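Local structure of DNA replication initiator (Cdc21/Cdc54) (Methanothermobacter thermautotrophicus, 1LTL) at residues V114-I119 / L182-P187; P101-R106 / Q196-T201; P128-A133 / S174-T179; V203-L208 / F238-Y243. The protein is probably an ATP-driven single-stranded DNA helicase of the MCM family, here as its zinc-bearing, dodecamer-forming N-terminal part. All coordinates share one frame; numbering follows the deposited sequence.

Contact 1: residues V114-I119 / L182-P187; sequences VAVDGI and LKLQEP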
loop_
_atom_site.group_PDB
_atom_site.type_symbol
_atom_site.label_atom_id
_atom_site.label_comp_id
_atom_site.label_asym_id
_atom_site.label_seq_id
_atom_site.Cartn_x
_atom_site.Cartn_y
_atom_site.Cartn_z
ATOM N N VAL A 114 -44.090 -10.463 -21.481
ATOM C CA VAL A 114 -45.468 -9.998 -21.543
ATOM C C VAL A 114 -45.895 -9.575 -22.926
ATOM O O VAL A 114 -45.107 -9.574 -23.869
ATOM C CB VAL A 114 -45.726 -8.829 -20.587
ATOM C CG1 VAL A 114 -45.322 -9.227 -19.190
ATOM C CG2 VAL A 114 -44.980 -7.604 -21.041
ATOM N N ALA A 115 -47.160 -9.213 -23.042
ATOM C CA ALA A 115 -47.709 -8.790 -24.310
ATOM C C ALA A 115 -48.747 -7.779 -23.912
ATOM O O ALA A 115 -49.688 -8.106 -23.206
ATOM C CB ALA A 115 -48.338 -9.959 -25.019
ATOM N N VAL A 116 -48.562 -6.560 -24.390
ATOM C CA VAL A 116 -49.397 -5.444 -24.043
ATOM C C VAL A 116 -49.923 -4.744 -25.250
ATOM O O VAL A 116 -49.165 -4.510 -26.180
ATOM C CB VAL A 116 -48.566 -4.422 -23.298
ATOM C CG1 VAL A 116 -49.388 -3.194 -23.012
ATOM C CG2 VAL A 116 -47.976 -5.044 -22.045
ATOM N N ASP A 117 -51.204 -4.369 -25.230
ATOM C CA ASP A 117 -51.818 -3.643 -26.360
ATOM C C ASP A 117 -51.896 -2.153 -26.045
ATOM O O ASP A 117 -51.948 -1.764 -24.886
ATOM C CB ASP A 117 -53.233 -4.156 -26.642
ATOM C CG ASP A 117 -53.257 -5.626 -26.991
ATOM O OD1 ASP A 117 -52.398 -6.059 -27.793
ATOM O OD2 ASP A 117 -54.141 -6.358 -26.486
ATOM N N GLY A 118 -51.919 -1.328 -27.083
ATOM C CA GLY A 118 -51.993 0.105 -26.884
ATOM C C GLY A 118 -51.796 0.833 -28.196
ATOM O O GLY A 118 -51.906 0.222 -29.253
ATOM N N ILE A 119 -51.490 2.124 -28.143
ATOM C CA ILE A 119 -51.286 2.892 -29.360
ATOM C C ILE A 119 -49.997 3.708 -29.337
ATOM O O ILE A 119 -49.794 4.540 -28.453
ATOM C CB ILE A 119 -52.477 3.822 -29.581
ATOM C CG1 ILE A 119 -53.728 2.972 -29.775
ATOM C CG2 ILE A 119 -52.243 4.737 -30.775
ATOM C CD1 ILE A 119 -55.024 3.773 -29.851
ATOM N N LEU A 182 -39.911 4.406 -27.911
ATOM C CA LEU A 182 -41.211 4.983 -28.226
ATOM C C LEU A 182 -42.130 4.792 -27.058
ATOM O O LEU A 182 -41.896 3.927 -26.222
ATOM C CB LEU A 182 -41.802 4.370 -29.490
ATOM C CG LEU A 182 -42.571 3.060 -29.440
ATOM C CD1 LEU A 182 -42.825 2.637 -30.879
ATOM C CD2 LEU A 182 -41.794 1.990 -28.731
ATOM N N LYS A 183 -43.148 5.644 -26.990
ATOM C CA LYS A 183 -44.157 5.612 -25.936
ATOM C C LYS A 183 -45.383 4.848 -26.416
ATOM O O LYS A 183 -45.905 5.116 -27.494
ATOM C CB LYS A 183 -44.587 7.032 -25.556
ATOM C CG LYS A 183 -43.733 7.688 -24.499
ATOM C CD LYS A 183 -43.672 6.808 -23.255
ATOM C CE LYS A 183 -42.795 7.410 -22.162
ATOM N NZ LYS A 183 -41.384 7.510 -22.614
ATOM N N LEU A 184 -45.833 3.899 -25.611
ATOM C CA LEU A 184 -46.996 3.104 -25.940
ATOM C C LEU A 184 -48.116 3.497 -24.993
ATOM O O LEU A 184 -47.995 3.314 -23.790
ATOM C CB LEU A 184 -46.686 1.624 -25.764
ATOM C CG LEU A 184 -47.867 0.718 -26.074
ATOM C CD1 LEU A 184 -48.223 0.842 -27.549
ATOM C CD2 LEU A 184 -47.534 -0.724 -25.704
ATOM N N GLN A 185 -49.209 4.024 -25.533
ATOM C CA GLN A 185 -50.351 4.462 -24.725
ATOM C C GLN A 185 -51.404 3.378 -24.643
ATOM O O GLN A 185 -51.637 2.656 -25.614
ATOM C CB GLN A 185 -50.957 5.704 -25.352
ATOM C CG GLN A 185 -52.196 6.218 -24.690
ATOM C CD GLN A 185 -52.854 7.288 -25.537
ATOM O OE1 GLN A 185 -53.570 6.982 -26.502
ATOM N NE2 GLN A 185 -52.587 8.555 -25.209
ATOM N N GLU A 186 -52.051 3.274 -23.489
ATOM C CA GLU A 186 -53.074 2.256 -23.315
ATOM C C GLU A 186 -54.285 2.511 -24.172
ATOM O O GLU A 186 -54.559 3.636 -24.593
ATOM C CB GLU A 186 -53.522 2.153 -21.864
ATOM C CG GLU A 186 -54.040 3.448 -21.279
ATOM C CD GLU A 186 -54.593 3.277 -19.874
ATOM O OE1 GLU A 186 -54.721 4.310 -19.170
ATOM O OE2 GLU A 186 -54.904 2.121 -19.485
ATOM N N PRO A 187 -55.033 1.448 -24.445
ATOM C CA PRO A 187 -56.228 1.587 -25.266
ATOM C C PRO A 187 -57.210 2.494 -24.532
ATOM O O PRO A 187 -57.441 2.337 -23.326
ATOM C CB PRO A 187 -56.725 0.146 -25.392
ATOM C CG PRO A 187 -55.449 -0.671 -25.250
ATOM C CD PRO A 187 -54.780 0.037 -24.111
#
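Leu184 reaches over to strand 114-119 with both of its methyl groups. Its CG stands anti to the backbone N (chi1 179°), beside the carbonyl carbon. CD1 lies 3.6 Å from the backbone N of Ile119 and touches the C of Gly118 as well. CD2 meets CG1 of Val116 at 4.1 Å, and the two side chains run obliquely to each other. Val218 and Val220 of strand 217-229 also pack on Leu184, which is buried. Pro187, poorly ordered, lies against the backbone of Asp117 and Gly118. Its CD is 3.4 Å from Asp117 O, and its CG is near Gly118 CA. The carboxylate of Asp117 is engaged by Arg219 in a salt bridge. Ile119 and Gln185 form an antiparallel hydrogen-bonded pair, with their side chains on the same face. The N of Gln185 donates to the O of Ile119 at 3.0 Å. The return bond from Ile119 N to Gln185 O is less certain, because that oxygen is modelled too close to a neighbour. The segment axes make an angle of 101°, so the pairing is brief. Such a short pairing between steeply crossing strands fits the strongly curled sheet of an OB-fold barrel.

Contact 2: residues P101-R106 / Q196-T201; sequences PLRELR and QPRQIT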
loop_
_atom_site.group_PDB
_atom_site.type_symbol
_atom_site.label_atom_id
_atom_site.label_comp_id
_atom_site.label_asym_id
_atom_site.label_seq_id
_atom_site.Cartn_x
_atom_site.Cartn_y
_atom_site.Cartn_z
ATOM N N PRO A 101 -52.763 -6.157 -19.250
ATOM C CA PRO A 101 -53.107 -4.766 -19.555
ATOM C C PRO A 101 -52.015 -3.823 -19.064
ATOM O O PRO A 101 -51.372 -4.070 -18.056
ATOM C CB PRO A 101 -54.435 -4.571 -18.826
ATOM C CG PRO A 101 -54.365 -5.573 -17.697
ATOM C CD PRO A 101 -53.771 -6.781 -18.374
ATOM N N LEU A 102 -51.816 -2.737 -19.786
ATOM C CA LEU A 102 -50.789 -1.774 -19.441
ATOM C C LEU A 102 -50.714 -1.332 -17.986
ATOM O O LEU A 102 -49.668 -1.464 -17.361
ATOM C CB LEU A 102 -50.925 -0.546 -20.326
ATOM C CG LEU A 102 -49.729 0.383 -20.416
ATOM C CD1 LEU A 102 -49.832 1.065 -21.748
ATOM C CD2 LEU A 102 -49.668 1.392 -19.284
ATOM N N ARG A 103 -51.807 -0.802 -17.445
ATOM C CA ARG A 103 -51.809 -0.325 -16.064
ATOM C C ARG A 103 -51.385 -1.378 -15.046
ATOM O O ARG A 103 -51.076 -1.039 -13.925
ATOM C CB ARG A 103 -53.202 0.186 -15.666
ATOM C CG ARG A 103 -53.991 0.869 -16.782
ATOM C CD ARG A 103 -54.031 2.404 -16.656
ATOM N NE ARG A 103 -54.879 2.864 -15.549
ATOM C CZ ARG A 103 -55.281 4.125 -15.371
ATOM N NH1 ARG A 103 -54.924 5.086 -16.226
ATOM N NH2 ARG A 103 -56.038 4.429 -14.323
ATOM N N GLU A 104 -51.365 -2.646 -15.419
ATOM C CA GLU A 104 -51.007 -3.693 -14.465
ATOM C C GLU A 104 -49.579 -4.209 -14.539
ATOM O O GLU A 104 -49.262 -5.247 -13.949
ATOM C CB GLU A 104 -51.933 -4.890 -14.641
ATOM C CG GLU A 104 -53.272 -4.861 -13.930
ATOM C CD GLU A 104 -54.113 -6.075 -14.328
ATOM O OE1 GLU A 104 -53.556 -7.210 -14.324
ATOM O OE2 GLU A 104 -55.321 -5.905 -14.636
ATOM N N LEU A 105 -48.728 -3.515 -15.285
ATOM C CA LEU A 105 -47.322 -3.912 -15.451
ATOM C C LEU A 105 -46.473 -3.494 -14.236
ATOM O O LEU A 105 -45.624 -2.601 -14.320
ATOM C CB LEU A 105 -46.770 -3.290 -16.752
ATOM C CG LEU A 105 -47.324 -3.880 -18.056
ATOM C CD1 LEU A 105 -47.034 -3.001 -19.273
ATOM C CD2 LEU A 105 -46.729 -5.239 -18.228
ATOM N N ARG A 106 -46.734 -4.160 -13.114
ATOM C CA ARG A 106 -46.056 -3.906 -11.858
ATOM C C ARG A 106 -44.899 -4.882 -11.664
ATOM O O ARG A 106 -44.535 -5.640 -12.563
ATOM C CB ARG A 106 -47.025 -4.067 -10.696
ATOM C CG ARG A 106 -48.382 -3.440 -10.911
ATOM C CD ARG A 106 -48.400 -2.020 -10.442
ATOM N NE ARG A 106 -49.748 -1.438 -10.404
ATOM C CZ ARG A 106 -50.730 -1.844 -9.596
ATOM N NH1 ARG A 106 -50.534 -2.855 -8.744
ATOM N NH2 ARG A 106 -51.899 -1.217 -9.622
ATOM N N GLN A 196 -56.902 10.084 -17.639
ATOM C CA GLN A 196 -55.975 10.268 -18.758
ATOM C C GLN A 196 -55.211 8.953 -18.895
ATOM O O GLN A 196 -54.681 8.428 -17.913
ATOM C CB GLN A 196 -54.990 11.407 -18.492
ATOM C CG GLN A 196 -55.638 12.751 -18.212
ATOM C CD GLN A 196 -56.395 12.763 -16.894
ATOM O OE1 GLN A 196 -55.804 12.573 -15.826
ATOM N NE2 GLN A 196 -57.709 12.987 -16.960
ATOM N N PRO A 197 -55.136 8.406 -20.122
ATOM C CA PRO A 197 -54.435 7.143 -20.353
ATOM C C PRO A 197 -53.010 7.173 -19.843
ATOM O O PRO A 197 -52.371 8.226 -19.784
ATOM C CB PRO A 197 -54.510 6.985 -21.864
ATOM C CG PRO A 197 -54.442 8.395 -22.334
ATOM C CD PRO A 197 -55.407 9.087 -21.401
ATOM N N ARG A 198 -52.525 6.002 -19.460
ATOM C CA ARG A 198 -51.170 5.861 -18.963
ATOM C C ARG A 198 -50.310 5.284 -20.080
ATOM O O ARG A 198 -50.755 4.436 -20.843
ATOM C CB ARG A 198 -51.153 4.934 -17.742
ATOM C CG ARG A 198 -51.591 5.591 -16.429
ATOM C CD ARG A 198 -51.607 4.576 -15.277
ATOM N NE ARG A 198 -51.967 5.172 -13.992
ATOM C CZ ARG A 198 -52.301 4.470 -12.909
ATOM N NH1 ARG A 198 -52.323 3.139 -12.951
ATOM N NH2 ARG A 198 -52.613 5.098 -11.777
ATOM N N GLN A 199 -49.078 5.748 -20.184
ATOM C CA GLN A 199 -48.210 5.248 -21.220
ATOM C C GLN A 199 -46.995 4.540 -20.649
ATOM O O GLN A 199 -46.657 4.695 -19.480
ATOM C CB GLN A 199 -47.768 6.398 -22.106
ATOM C CG GLN A 199 -47.613 7.701 -21.351
ATOM C CD GLN A 199 -46.722 8.695 -22.088
ATOM O OE1 GLN A 199 -46.866 8.905 -23.303
ATOM N NE2 GLN A 199 -45.794 9.317 -21.353
ATOM N N ILE A 200 -46.340 3.740 -21.470
ATOM C CA ILE A 200 -45.153 3.058 -21.007
ATOM C C ILE A 200 -44.111 3.081 -22.103
ATOM O O ILE A 200 -44.452 3.101 -23.276
ATOM C CB ILE A 200 -45.432 1.618 -20.626
ATOM C CG1 ILE A 200 -44.259 1.101 -19.801
ATOM C CG2 ILE A 200 -45.618 0.771 -21.867
ATOM C CD1 ILE A 200 -44.480 -0.239 -19.247
ATOM N N THR A 201 -42.835 3.069 -21.741
ATOM C CA THR A 201 -41.806 3.112 -22.766
ATOM C C THR A 201 -41.474 1.770 -23.372
ATOM O O THR A 201 -41.386 0.758 -22.682
ATOM C CB THR A 201 -40.521 3.740 -22.228
ATOM O OG1 THR A 201 -40.715 5.149 -22.069
ATOM C CG2 THR A 201 -39.387 3.519 -23.175
#
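The loop leading into the first long strand of the OB domain packs here against the start of strand 199-205. Arg103 and Arg198 carry the polar half of the contact. Their guanidinium groups lie flat on each other, with centres 3.9 Å apart and planes 21° from parallel. Arg198 NE stands over the centre of the Arg103 group, while Arg103 CZ is offset toward the rim of the Arg198 group. The two side chains cross at about a right angle. Arg198 is extended from CG to NE, whereas Arg103 bends at chi2 (-104°) and chi3. Arg103 NH1 also comes within 3.4 Å of Arg198 CG. The stack joins like charges, and Glu186 probably offsets part of the repulsion: its OE1 makes a salt bridge with Arg103 NH1 and accepts a bond from the backbone N of Arg198. Arg198 is poorly ordered, so its details are less certain. The apolar half is buried. Leu102 brings CD1 and CD2 to the carbonyl O of Arg198, and its CD1 lies 4.2 Å from Ile200 CG2. Leu105, at the centre of an inverse gamma turn, sets CD1 3.8 Å from Ile200 CD1. Val116 touches both leucines from strand 113-137. The arrangement is consistent with a loop packed on the curled sheet of an OB-fold domain, its leucines turned to the core and Arg103 stacked on Arg198.

Contact 3: residues P128-A133 / S174-T179; sequences PRIVKA and SEFLDT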
loop_
_atom_site.group_PDB
_atom_site.type_symbol
_atom_site.label_atom_id
_atom_site.label_comp_id
_atom_site.label_asym_id
_atom_site.label_seq_id
_atom_site.Cartn_x
_atom_site.Cartn_y
_atom_site.Cartn_z
ATOM N N PRO A 128 -27.339 4.437 -31.974
ATOM C CA PRO A 128 -26.756 3.116 -31.762
ATOM C C PRO A 128 -26.423 2.911 -30.267
ATOM O O PRO A 128 -26.521 3.841 -29.448
ATOM C CB PRO A 128 -25.512 3.148 -32.645
ATOM C CG PRO A 128 -25.142 4.604 -32.655
ATOM C CD PRO A 128 -26.441 5.315 -32.738
ATOM N N ARG A 129 -26.053 1.687 -29.907
ATOM C CA ARG A 129 -25.672 1.391 -28.542
ATOM C C ARG A 129 -24.712 0.224 -28.620
ATOM O O ARG A 129 -24.782 -0.573 -29.539
ATOM C CB ARG A 129 -26.885 1.019 -27.689
ATOM C CG ARG A 129 -27.167 -0.473 -27.578
ATOM C CD ARG A 129 -28.105 -0.720 -26.425
ATOM N NE ARG A 129 -28.780 -2.020 -26.486
ATOM C CZ ARG A 129 -28.189 -3.196 -26.313
ATOM N NH1 ARG A 129 -26.885 -3.270 -26.068
ATOM N NH2 ARG A 129 -28.914 -4.306 -26.362
ATOM N N ILE A 130 -23.811 0.115 -27.660
ATOM C CA ILE A 130 -22.863 -0.972 -27.701
ATOM C C ILE A 130 -23.526 -2.257 -27.263
ATOM O O ILE A 130 -24.160 -2.290 -26.216
ATOM C CB ILE A 130 -21.668 -0.685 -26.790
ATOM C CG1 ILE A 130 -21.013 0.621 -27.226
ATOM C CG2 ILE A 130 -20.694 -1.834 -26.826
ATOM C CD1 ILE A 130 -19.815 1.011 -26.444
ATOM N N VAL A 131 -23.412 -3.312 -28.066
ATOM C CA VAL A 131 -23.993 -4.600 -27.683
ATOM C C VAL A 131 -22.891 -5.480 -27.178
ATOM O O VAL A 131 -23.097 -6.268 -26.279
ATOM C CB VAL A 131 -24.639 -5.354 -28.853
ATOM C CG1 VAL A 131 -26.071 -4.900 -29.047
ATOM C CG2 VAL A 131 -23.830 -5.144 -30.108
ATOM N N LYS A 132 -21.716 -5.366 -27.778
ATOM C CA LYS A 132 -20.588 -6.174 -27.353
ATOM C C LYS A 132 -19.449 -5.224 -27.080
ATOM O O LYS A 132 -18.817 -4.733 -28.005
ATOM C CB LYS A 132 -20.204 -7.168 -28.454
ATOM C CG LYS A 132 -19.159 -8.205 -28.039
ATOM C CD LYS A 132 -18.870 -9.217 -29.166
ATOM C CE LYS A 132 -20.140 -10.013 -29.574
ATOM N NZ LYS A 132 -19.998 -10.822 -30.850
ATOM N N ALA A 133 -19.221 -4.935 -25.803
ATOM C CA ALA A 133 -18.158 -4.028 -25.395
ATOM C C ALA A 133 -16.864 -4.791 -25.218
ATOM O O ALA A 133 -16.832 -5.871 -24.637
ATOM C CB ALA A 133 -18.519 -3.343 -24.107
ATOM N N SER A 174 -15.420 -2.223 -30.186
ATOM C CA SER A 174 -16.720 -2.686 -29.777
ATOM C C SER A 174 -17.740 -2.704 -30.912
ATOM O O SER A 174 -17.602 -1.972 -31.889
ATOM C CB SER A 174 -17.189 -1.820 -28.619
ATOM O OG SER A 174 -16.290 -1.962 -27.539
ATOM N N GLU A 175 -18.753 -3.557 -30.783
ATOM C CA GLU A 175 -19.798 -3.674 -31.795
ATOM C C GLU A 175 -21.044 -2.921 -31.380
ATOM O O GLU A 175 -21.484 -3.016 -30.243
ATOM C CB GLU A 175 -20.134 -5.150 -32.034
ATOM C CG GLU A 175 -19.067 -5.936 -32.814
ATOM C CD GLU A 175 -19.297 -7.449 -32.781
ATOM O OE1 GLU A 175 -20.465 -7.899 -32.941
ATOM O OE2 GLU A 175 -18.302 -8.199 -32.604
ATOM N N PHE A 176 -21.603 -2.164 -32.311
ATOM C CA PHE A 176 -22.794 -1.392 -32.035
ATOM C C PHE A 176 -24.048 -2.051 -32.563
ATOM O O PHE A 176 -24.001 -3.109 -33.179
ATOM C CB PHE A 176 -22.666 0.013 -32.614
ATOM C CG PHE A 176 -21.676 0.864 -31.891
ATOM C CD1 PHE A 176 -20.320 0.589 -31.957
ATOM C CD2 PHE A 176 -22.102 1.916 -31.091
ATOM C CE1 PHE A 176 -19.403 1.343 -31.236
ATOM C CE2 PHE A 176 -21.182 2.679 -30.362
ATOM C CZ PHE A 176 -19.834 2.388 -30.439
ATOM N N LEU A 177 -25.176 -1.396 -32.351
ATOM C CA LEU A 177 -26.441 -1.963 -32.759
ATOM C C LEU A 177 -27.527 -0.905 -32.668
ATOM O O LEU A 177 -27.556 -0.135 -31.717
ATOM C CB LEU A 177 -26.712 -3.142 -31.848
ATOM C CG LEU A 177 -28.106 -3.700 -31.708
ATOM C CD1 LEU A 177 -28.019 -5.214 -31.824
ATOM C CD2 LEU A 177 -28.693 -3.272 -30.369
ATOM N N ASP A 178 -28.423 -0.834 -33.644
ATOM C CA ASP A 178 -29.434 0.218 -33.585
ATOM C C ASP A 178 -30.526 -0.008 -32.550
ATOM O O ASP A 178 -31.060 -1.104 -32.408
ATOM C CB ASP A 178 -30.038 0.441 -34.968
ATOM C CG ASP A 178 -29.022 0.958 -35.964
ATOM O OD1 ASP A 178 -28.416 2.041 -35.713
ATOM O OD2 ASP A 178 -28.832 0.273 -37.005
ATOM N N THR A 179 -30.855 1.057 -31.836
ATOM C CA THR A 179 -31.854 1.008 -30.779
ATOM C C THR A 179 -32.841 2.166 -30.932
ATOM O O THR A 179 -32.509 3.204 -31.489
ATOM C CB THR A 179 -31.158 1.101 -29.393
ATOM O OG1 THR A 179 -31.929 0.391 -28.414
ATOM C CG2 THR A 179 -31.001 2.564 -28.958
#
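Val131 CG1 is the main bump. It presses against CB, CG, CD1 and CD2 of Leu177, 3.4 Å from CD2, and the two side chains cross at about a right angle. On the side of Phe176, Ile130 CG1 sits over the ring face, 4.1 Å from its centroid and offset toward the rim. Pro128 CB comes to Phe176 CD2 at 3.9 Å. Phe235 of a neighbouring subunit meets the same ring edge-to-face. The Arg129 and Leu177 side chains lie side by side, and Leu177 CD2 rests over one guanidinium face, toward its rim. Arg129 NE makes a salt bridge to Glu205. Val131 and Lys132 both face Glu175 in a classic beta bulge. Val131 N donates to Glu175 O at 2.9 Å, and Glu175 N donates to Lys132 O. Lys132 and Glu175 lie side by side, and NZ of Lys132 forms a salt bridge to OE2 of Glu175 at 3.6 Å. The chemistry is thus split: Lys132 and Glu175 pair at the bulge and Arg129 pairs with Glu205, while Phe176 carries the apolar packing across to the neighbouring subunit.

Contact 4: residues V203-L208 / F238-Y243; sequences VLEDDL and FIYGNY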
loop_
_atom_site.group_PDB
_atom_site.type_symbol
_atom_site.label_atom_id
_atom_site.label_comp_id
_atom_site.label_asym_id
_atom_site.label_seq_id
_atom_site.Cartn_x
_atom_site.Cartn_y
_atom_site.Cartn_z
ATOM N N VAL A 203 -38.755 -0.232 -25.985
ATOM C CA VAL A 203 -37.457 -0.150 -26.590
ATOM C C VAL A 203 -37.374 -1.125 -27.724
ATOM O O VAL A 203 -37.538 -2.330 -27.539
ATOM C CB VAL A 203 -36.370 -0.491 -25.590
ATOM C CG1 VAL A 203 -35.061 -0.699 -26.303
ATOM C CG2 VAL A 203 -36.257 0.621 -24.575
ATOM N N LEU A 204 -37.107 -0.603 -28.909
ATOM C CA LEU A 204 -37.002 -1.449 -30.077
ATOM C C LEU A 204 -35.564 -1.477 -30.552
ATOM O O LEU A 204 -34.932 -0.432 -30.693
ATOM C CB LEU A 204 -37.899 -0.905 -31.180
ATOM C CG LEU A 204 -39.406 -0.899 -30.968
ATOM C CD1 LEU A 204 -40.056 -0.321 -32.223
ATOM C CD2 LEU A 204 -39.931 -2.298 -30.701
ATOM N N GLU A 205 -35.040 -2.667 -30.804
ATOM C CA GLU A 205 -33.674 -2.754 -31.282
ATOM C C GLU A 205 -33.505 -3.640 -32.510
ATOM O O GLU A 205 -34.404 -4.380 -32.887
ATOM C CB GLU A 205 -32.765 -3.240 -30.169
ATOM C CG GLU A 205 -32.854 -2.398 -28.922
ATOM C CD GLU A 205 -31.792 -2.777 -27.933
ATOM O OE1 GLU A 205 -31.470 -3.996 -27.881
ATOM O OE2 GLU A 205 -31.296 -1.868 -27.211
ATOM N N ASP A 206 -32.324 -3.562 -33.114
ATOM C CA ASP A 206 -31.991 -4.300 -34.325
ATOM C C ASP A 206 -32.999 -4.094 -35.454
ATOM O O ASP A 206 -33.339 -2.962 -35.764
ATOM C CB ASP A 206 -31.821 -5.788 -34.048
ATOM C CG ASP A 206 -30.668 -6.384 -34.838
ATOM O OD1 ASP A 206 -30.116 -5.659 -35.704
ATOM O OD2 ASP A 206 -30.308 -7.560 -34.602
ATOM N N ASP A 207 -33.477 -5.174 -36.071
ATOM C CA ASP A 207 -34.402 -5.044 -37.193
ATOM C C ASP A 207 -35.777 -4.517 -36.866
ATOM O O ASP A 207 -36.545 -4.199 -37.775
ATOM C CB ASP A 207 -34.549 -6.359 -37.929
ATOM C CG ASP A 207 -34.898 -7.477 -37.019
ATOM O OD1 ASP A 207 -34.127 -7.713 -36.064
ATOM O OD2 ASP A 207 -35.941 -8.128 -37.247
ATOM N N LEU A 208 -36.094 -4.421 -35.580
ATOM C CA LEU A 208 -37.381 -3.895 -35.169
ATOM C C LEU A 208 -37.327 -2.396 -35.166
ATOM O O LEU A 208 -38.322 -1.726 -34.918
ATOM C CB LEU A 208 -37.724 -4.348 -33.775
ATOM C CG LEU A 208 -38.598 -5.586 -33.683
ATOM C CD1 LEU A 208 -37.995 -6.755 -34.451
ATOM C CD2 LEU A 208 -38.738 -5.898 -32.201
ATOM N N PHE A 238 -40.209 -0.432 -18.193
ATOM C CA PHE A 238 -40.306 -0.221 -19.634
ATOM C C PHE A 238 -40.344 -1.579 -20.310
ATOM O O PHE A 238 -39.967 -2.586 -19.708
ATOM C CB PHE A 238 -39.121 0.631 -20.162
ATOM C CG PHE A 238 -37.798 -0.093 -20.169
ATOM C CD1 PHE A 238 -37.438 -0.904 -21.235
ATOM C CD2 PHE A 238 -36.953 -0.040 -19.069
ATOM C CE1 PHE A 238 -36.276 -1.644 -21.197
ATOM C CE2 PHE A 238 -35.788 -0.786 -19.035
ATOM C CZ PHE A 238 -35.455 -1.586 -20.097
ATOM N N ILE A 239 -40.818 -1.627 -21.545
ATOM C CA ILE A 239 -40.835 -2.912 -22.228
ATOM C C ILE A 239 -39.747 -3.007 -23.270
ATOM O O ILE A 239 -39.562 -2.104 -24.094
ATOM C CB ILE A 239 -42.150 -3.204 -22.969
ATOM C CG1 ILE A 239 -43.331 -3.222 -21.998
ATOM C CG2 ILE A 239 -42.034 -4.539 -23.670
ATOM C CD1 ILE A 239 -44.648 -2.974 -22.680
ATOM N N TYR A 240 -39.026 -4.120 -23.218
ATOM C CA TYR A 240 -37.968 -4.410 -24.170
ATOM C C TYR A 240 -38.674 -5.270 -25.214
ATOM O O TYR A 240 -38.921 -6.467 -25.008
ATOM C CB TYR A 240 -36.839 -5.194 -23.497
ATOM C CG TYR A 240 -35.684 -5.453 -24.421
ATOM C CD1 TYR A 240 -35.054 -4.395 -25.071
ATOM C CD2 TYR A 240 -35.285 -6.751 -24.737
ATOM C CE1 TYR A 240 -34.075 -4.608 -26.026
ATOM C CE2 TYR A 240 -34.296 -6.986 -25.697
ATOM C CZ TYR A 240 -33.700 -5.899 -26.346
ATOM O OH TYR A 240 -32.757 -6.067 -27.354
ATOM N N GLY A 241 -39.005 -4.631 -26.328
ATOM C CA GLY A 241 -39.718 -5.289 -27.406
ATOM C C GLY A 241 -39.057 -6.493 -28.031
ATOM O O GLY A 241 -37.863 -6.469 -28.321
ATOM N N ASN A 242 -39.840 -7.552 -28.229
ATOM C CA ASN A 242 -39.353 -8.765 -28.860
ATOM C C ASN A 242 -40.061 -8.957 -30.173
ATOM O O ASN A 242 -39.442 -9.222 -31.187
ATOM C CB ASN A 242 -39.640 -10.000 -28.032
ATOM C CG ASN A 242 -39.295 -11.280 -28.784
ATOM O OD1 ASN A 242 -38.217 -11.857 -28.605
ATOM N ND2 ASN A 242 -40.203 -11.716 -29.646
ATOM N N TYR A 243 -41.377 -8.837 -30.142
ATOM C CA TYR A 243 -42.166 -9.036 -31.339
ATOM C C TYR A 243 -43.285 -8.016 -31.377
ATOM O O TYR A 243 -43.847 -7.661 -30.345
ATOM C CB TYR A 243 -42.723 -10.477 -31.347
ATOM C CG TYR A 243 -43.671 -10.793 -32.488
ATOM C CD1 TYR A 243 -43.249 -10.705 -33.816
ATOM C CD2 TYR A 243 -45.010 -11.100 -32.242
ATOM C CE1 TYR A 243 -44.140 -10.900 -34.873
ATOM C CE2 TYR A 243 -45.911 -11.296 -33.293
ATOM C CZ TYR A 243 -45.471 -11.189 -34.607
ATOM O OH TYR A 243 -46.360 -11.311 -35.661
#
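Val203 and Tyr240 pair in parallel, with the short strand axes 5.0 Å apart and at 37° to each other. Val203 N donates to Ile239 O at 2.8 Å. Gly241 N returns a bond to Val203 O at 3.0 Å. Beyond this pair the segments part as the chain enters the 3-10 segment 207-208. Val203 sets one methyl against each of two rings. CG2 meets Phe238 CD1, and CG1 lies 3.9 Å from Tyr240 CD1 at the ring edge. Tyr240 OH donates to Glu205 OE1 at 2.5 Å, a length not to be pressed at this resolution. The carboxylate plane stands at 90° to the ring, with Glu205 CD in the ring plane at its edge. Leu208 CD2 packs 3.5 Å from Asn242 O. Glu205 OE2 is held by Arg129 and Thr179. The buried carboxylate is therefore satisfied on both oxygens, and the nearby arginine would probably stabilise its negative charge.

From the N terminus, the chain passes the helical part and enters contact 2 at 101-106, then contact 1 at 114-119 and contact 3 at 128-133. The excursion holding the zinc cysteines follows. Contact 3 closes first, at 174-179, then contact 1 at 182-187 and contact 2 at 196-201, so the three loops are nested. Contact 4 opens afterwards, at 203-208, and closes at 238-243, in series with the others. Contacts 1 and 3 tie strand 113-137 to strand 175-185 at places about 26 Å apart between centres. Contacts 1 and 2 meet through Glu186 and Lys183. Glu205 joins contacts 3 and 4. Contacts 2 and 4 meet where Thr201 O probably accepts a bond from Ile239 N.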